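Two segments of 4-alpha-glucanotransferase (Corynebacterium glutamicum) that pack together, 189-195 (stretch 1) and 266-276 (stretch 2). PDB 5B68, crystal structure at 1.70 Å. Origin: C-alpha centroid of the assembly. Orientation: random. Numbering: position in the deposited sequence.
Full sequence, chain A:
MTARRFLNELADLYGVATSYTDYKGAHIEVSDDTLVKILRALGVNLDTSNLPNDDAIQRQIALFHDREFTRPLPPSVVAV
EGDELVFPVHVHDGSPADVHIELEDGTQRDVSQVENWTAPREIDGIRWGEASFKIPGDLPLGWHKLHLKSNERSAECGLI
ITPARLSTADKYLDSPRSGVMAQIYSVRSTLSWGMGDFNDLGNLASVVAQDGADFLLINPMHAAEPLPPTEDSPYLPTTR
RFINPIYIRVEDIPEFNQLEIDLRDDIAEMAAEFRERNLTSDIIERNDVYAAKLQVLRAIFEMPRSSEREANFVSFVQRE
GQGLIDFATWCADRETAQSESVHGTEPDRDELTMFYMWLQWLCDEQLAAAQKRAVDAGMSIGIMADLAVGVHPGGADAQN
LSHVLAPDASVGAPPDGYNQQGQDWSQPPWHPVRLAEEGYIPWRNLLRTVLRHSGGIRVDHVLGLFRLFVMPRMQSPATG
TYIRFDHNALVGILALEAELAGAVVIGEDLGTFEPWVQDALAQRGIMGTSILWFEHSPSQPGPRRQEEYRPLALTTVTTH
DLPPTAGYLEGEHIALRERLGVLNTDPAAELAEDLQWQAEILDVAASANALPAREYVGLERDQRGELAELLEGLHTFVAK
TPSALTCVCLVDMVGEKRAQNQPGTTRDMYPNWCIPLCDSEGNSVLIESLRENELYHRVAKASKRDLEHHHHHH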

# COMPACT_ATOMS: atom_id res chain seq x y z
N SER A 189 -5.73 -23.22 -7.74
CA SER A 189 -6.29 -24.50 -7.34
C SER A 189 -6.79 -25.20 -8.59
O SER A 189 -6.70 -24.67 -9.67
N THR A 190 -7.34 -26.38 -8.43
CA THR A 190 -7.92 -27.08 -9.58
C THR A 190 -9.07 -26.29 -10.18
O THR A 190 -9.26 -26.30 -11.37
N LEU A 191 -9.85 -25.64 -9.32
CA LEU A 191 -11.00 -24.87 -9.75
C LEU A 191 -10.79 -23.39 -10.15
O LEU A 191 -11.68 -22.81 -10.71
N SER A 192 -9.64 -22.79 -9.89
CA SER A 192 -9.40 -21.41 -10.29
C SER A 192 -9.66 -21.22 -11.80
O SER A 192 -9.34 -22.10 -12.62
N TRP A 193 -10.13 -20.03 -12.17
CA TRP A 193 -10.19 -19.65 -13.60
C TRP A 193 -8.89 -19.15 -14.13
O TRP A 193 -8.74 -17.96 -14.49
N GLY A 194 -7.86 -20.01 -14.12
CA GLY A 194 -6.61 -19.56 -14.68
C GLY A 194 -5.77 -18.71 -13.75
O GLY A 194 -4.62 -18.45 -14.03
N MET A 195 -6.36 -18.17 -12.71
CA MET A 195 -5.62 -17.29 -11.84
C MET A 195 -6.25 -17.35 -10.46
O MET A 195 -7.41 -17.67 -10.34
N ASP A 266 -22.92 -23.70 -19.55
CA ASP A 266 -22.15 -22.78 -20.42
C ASP A 266 -20.99 -22.22 -19.60
O ASP A 266 -19.86 -22.22 -20.05
N ILE A 267 -21.30 -21.78 -18.39
CA ILE A 267 -20.30 -21.25 -17.50
C ILE A 267 -19.21 -22.32 -17.21
O ILE A 267 -18.02 -22.02 -17.30
N ALA A 268 -19.63 -23.54 -16.92
CA ALA A 268 -18.69 -24.67 -16.70
C ALA A 268 -17.78 -24.92 -17.87
O ALA A 268 -16.66 -25.39 -17.70
N GLU A 269 -18.29 -24.69 -19.08
CA GLU A 269 -17.48 -24.80 -20.29
C GLU A 269 -16.42 -23.71 -20.35
O GLU A 269 -15.26 -23.95 -20.74
N MET A 270 -16.82 -22.49 -20.02
CA MET A 270 -15.83 -21.42 -19.89
C MET A 270 -14.82 -21.81 -18.79
O MET A 270 -13.59 -21.74 -18.98
N ALA A 271 -15.36 -22.28 -17.66
CA ALA A 271 -14.54 -22.59 -16.45
C ALA A 271 -13.51 -23.66 -16.79
O ALA A 271 -12.32 -23.44 -16.65
N ALA A 272 -14.00 -24.80 -17.30
CA ALA A 272 -13.13 -25.86 -17.81
C ALA A 272 -11.97 -25.36 -18.70
O ALA A 272 -10.83 -25.84 -18.55
N GLU A 273 -12.19 -24.40 -19.60
CA GLU A 273 -11.07 -23.89 -20.43
C GLU A 273 -10.03 -23.10 -19.63
O GLU A 273 -8.78 -23.14 -19.95
N PHE A 274 -10.51 -22.29 -18.66
CA PHE A 274 -9.56 -21.45 -17.91
C PHE A 274 -8.81 -22.41 -16.97
O PHE A 274 -7.60 -22.27 -16.78
N ARG A 275 -9.53 -23.38 -16.44
CA ARG A 275 -8.96 -24.38 -15.53
C ARG A 275 -7.80 -25.21 -16.14
O ARG A 275 -6.89 -25.60 -15.44
N GLU A 276 -7.83 -25.47 -17.43
CA GLU A 276 -6.69 -26.09 -18.08
C GLU A 276 -5.40 -25.27 -17.91
O GLU A 276 -4.29 -25.82 -17.77

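Stretch 1 is an irregular loop laid against one side of the helix that runs through stretch 2; the two bury 438 Å² in all, and most of it falls on Trp 193, Arg 275 and Phe 274.

Ser 189 does not reach the helix. Its bonds stay within the loop. Ser 189 N donates to Ser 192 OG at 2.8 Å with an N-H...O angle of 164°, and the p rotamer (chi1 69°) places Ser 189 OG 3.3 Å from both Leu 191 N and Ser 192 N, which make weak bonds to it. These bonds tie the turn together next to the contact.

Thr 190, also p, points sideways and contributes its backbone: Thr 190 O lies 3.6 Å from Arg 275 CG. Water 1 links the main chains here, donating to Thr 190 O at 2.8 Å and to Arg 275 O at 3.0 Å.

Leu 191 (m, t) directs its CA-to-CB bond away overall, yet its carbonyl is the acceptor of the direct hydrogen bond between the stretches. Arg 275 NE donates to Leu 191 O at 3.1 Å, with an angle of 153°. The arginine has an m chi1; its CA-to-CB bond points sideways to the loop, and with chi2 and chi3 both t the extended chain brings its end nearer. Water 2 reinforces the link, donating to Leu 191 O (2.9 Å) and accepting from Arg 275 NH2 (2.8 Å). Leu 191 CD2 sits over one face of the guanidinium, 3.8 Å from Arg 275 CZ.

The CA-to-CB bond of Ser 192 (m) points away from the helix, but Ser 192 O approaches Arg 275 CG to 3.4 Å.

Trp 193 (chi1 -69°, m; chi2 28°) has 129 Å² covered, the largest share of any residue. Although its CA-to-CB bond points sideways, the indole lies along the helix. Ala 271 CA stands over one face, 4.2 Å from the centroid of the Trp 193 five-membered ring and 20° off its normal, consistent with a CH-pi contact; Ala 271 CB is 3.6 Å from Trp 193 NE1. At the ring edge, Trp 193 CZ2 meets Ile 267 CG2 (m, t) at 4.0 Å. Phe 274 (m), pointing toward the loop, brings its CD2 to 3.8 Å from Trp 193 CE3. The Trp 193 six-membered ring and the Phe 274 ring lie with planes 19° apart and centroids 5.8 Å apart, near parallel but slid so that they barely overlap. Trp 193 NE1 is hydrogen-bonded elsewhere in the structure.

Gly 194 N lies 3.5 Å from Phe 274 O. The call for glycine comes from its own phi/psi of 81/-17, which would jam a CB against the preceding carbonyl oxygen, and not from the helix. Met 195 leads its side-chain end away and makes no contact.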

# COMPACT_ATOMS: atom_id res chain seq x y z
CB SER A 189 -7.43 -24.30 -6.35
OG SER A 189 -8.55 -23.73 -6.96
CB THR A 190 -8.41 -28.47 -9.20
OG1 THR A 190 -9.37 -28.36 -8.17
CG2 THR A 190 -7.28 -29.29 -8.69
CB LEU A 191 -12.12 -24.99 -8.71
CG LEU A 191 -12.53 -26.41 -8.33
CD1 LEU A 191 -13.46 -26.42 -7.13
CD2 LEU A 191 -13.17 -27.14 -9.50
CB SER A 192 -7.97 -20.99 -10.03
OG SER A 192 -7.57 -21.32 -8.69
CB TRP A 193 -11.34 -18.65 -13.84
CG TRP A 193 -12.70 -19.21 -13.70
CD1 TRP A 193 -13.12 -20.27 -12.92
CD2 TRP A 193 -13.89 -18.72 -14.35
NE1 TRP A 193 -14.46 -20.44 -13.04
CE2 TRP A 193 -14.96 -19.51 -13.91
CE3 TRP A 193 -14.14 -17.66 -15.22
CZ2 TRP A 193 -16.27 -19.29 -14.33
CZ3 TRP A 193 -15.48 -17.46 -15.65
CH2 TRP A 193 -16.50 -18.27 -15.18
CB MET A 195 -5.60 -15.86 -12.41
CG MET A 195 -6.70 -14.95 -11.93
SD MET A 195 -6.72 -13.27 -12.60
CE MET A 195 -6.04 -12.27 -11.30
CB ASP A 266 -23.00 -21.64 -21.00
CG ASP A 266 -23.98 -22.11 -22.09
OD1 ASP A 266 -23.84 -23.24 -22.59
OD2 ASP A 266 -24.90 -21.33 -22.44
CB ILE A 267 -20.99 -20.74 -16.24
CG1 ILE A 267 -21.86 -19.50 -16.61
CG2 ILE A 267 -19.98 -20.43 -15.14
CD1 ILE A 267 -22.95 -19.25 -15.58
CB ALA A 268 -19.45 -25.95 -16.38
CB GLU A 269 -18.35 -24.75 -21.56
CG GLU A 269 -18.79 -26.11 -22.10
CD GLU A 269 -19.41 -27.06 -21.07
OE1 GLU A 269 -20.65 -27.31 -21.17
OE2 GLU A 269 -18.67 -27.58 -20.19
CB MET A 270 -16.52 -20.07 -19.56
CG MET A 270 -17.15 -19.38 -20.73
SD MET A 270 -17.23 -17.56 -20.51
CE MET A 270 -18.44 -17.53 -19.19
CB ALA A 271 -15.42 -23.07 -15.29
CB ALA A 272 -13.96 -26.89 -18.53
CB GLU A 273 -11.53 -23.03 -21.64
CG GLU A 273 -10.34 -22.24 -22.27
CD GLU A 273 -10.67 -21.48 -23.55
OE1 GLU A 273 -10.05 -20.39 -23.74
OE2 GLU A 273 -11.51 -21.96 -24.36
CB PHE A 274 -10.27 -20.28 -17.17
CG PHE A 274 -10.75 -19.20 -18.11
CD1 PHE A 274 -9.86 -18.56 -18.98
CD2 PHE A 274 -12.10 -18.87 -18.16
CE1 PHE A 274 -10.32 -17.59 -19.89
CE2 PHE A 274 -12.56 -17.93 -19.06
CZ PHE A 274 -11.69 -17.31 -19.93
CB ARG A 275 -10.05 -25.33 -15.07
CG ARG A 275 -10.97 -24.68 -14.07
CD ARG A 275 -12.18 -25.50 -13.72
NE ARG A 275 -12.99 -24.72 -12.78
CZ ARG A 275 -14.24 -24.97 -12.42
NH1 ARG A 275 -14.91 -26.03 -12.88
NH2 ARG A 275 -14.82 -24.16 -11.56
CB GLU A 276 -6.98 -26.27 -19.61
CG GLU A 276 -8.01 -27.36 -19.91
CD GLU A 276 -7.57 -28.77 -19.46
OE1 GLU A 276 -6.35 -29.11 -19.54
OE2 GLU A 276 -8.45 -29.55 -19.00
O HOH W 1 -7.41 -27.40 -13.10
O HOH W 2 -14.30 -22.09 -9.80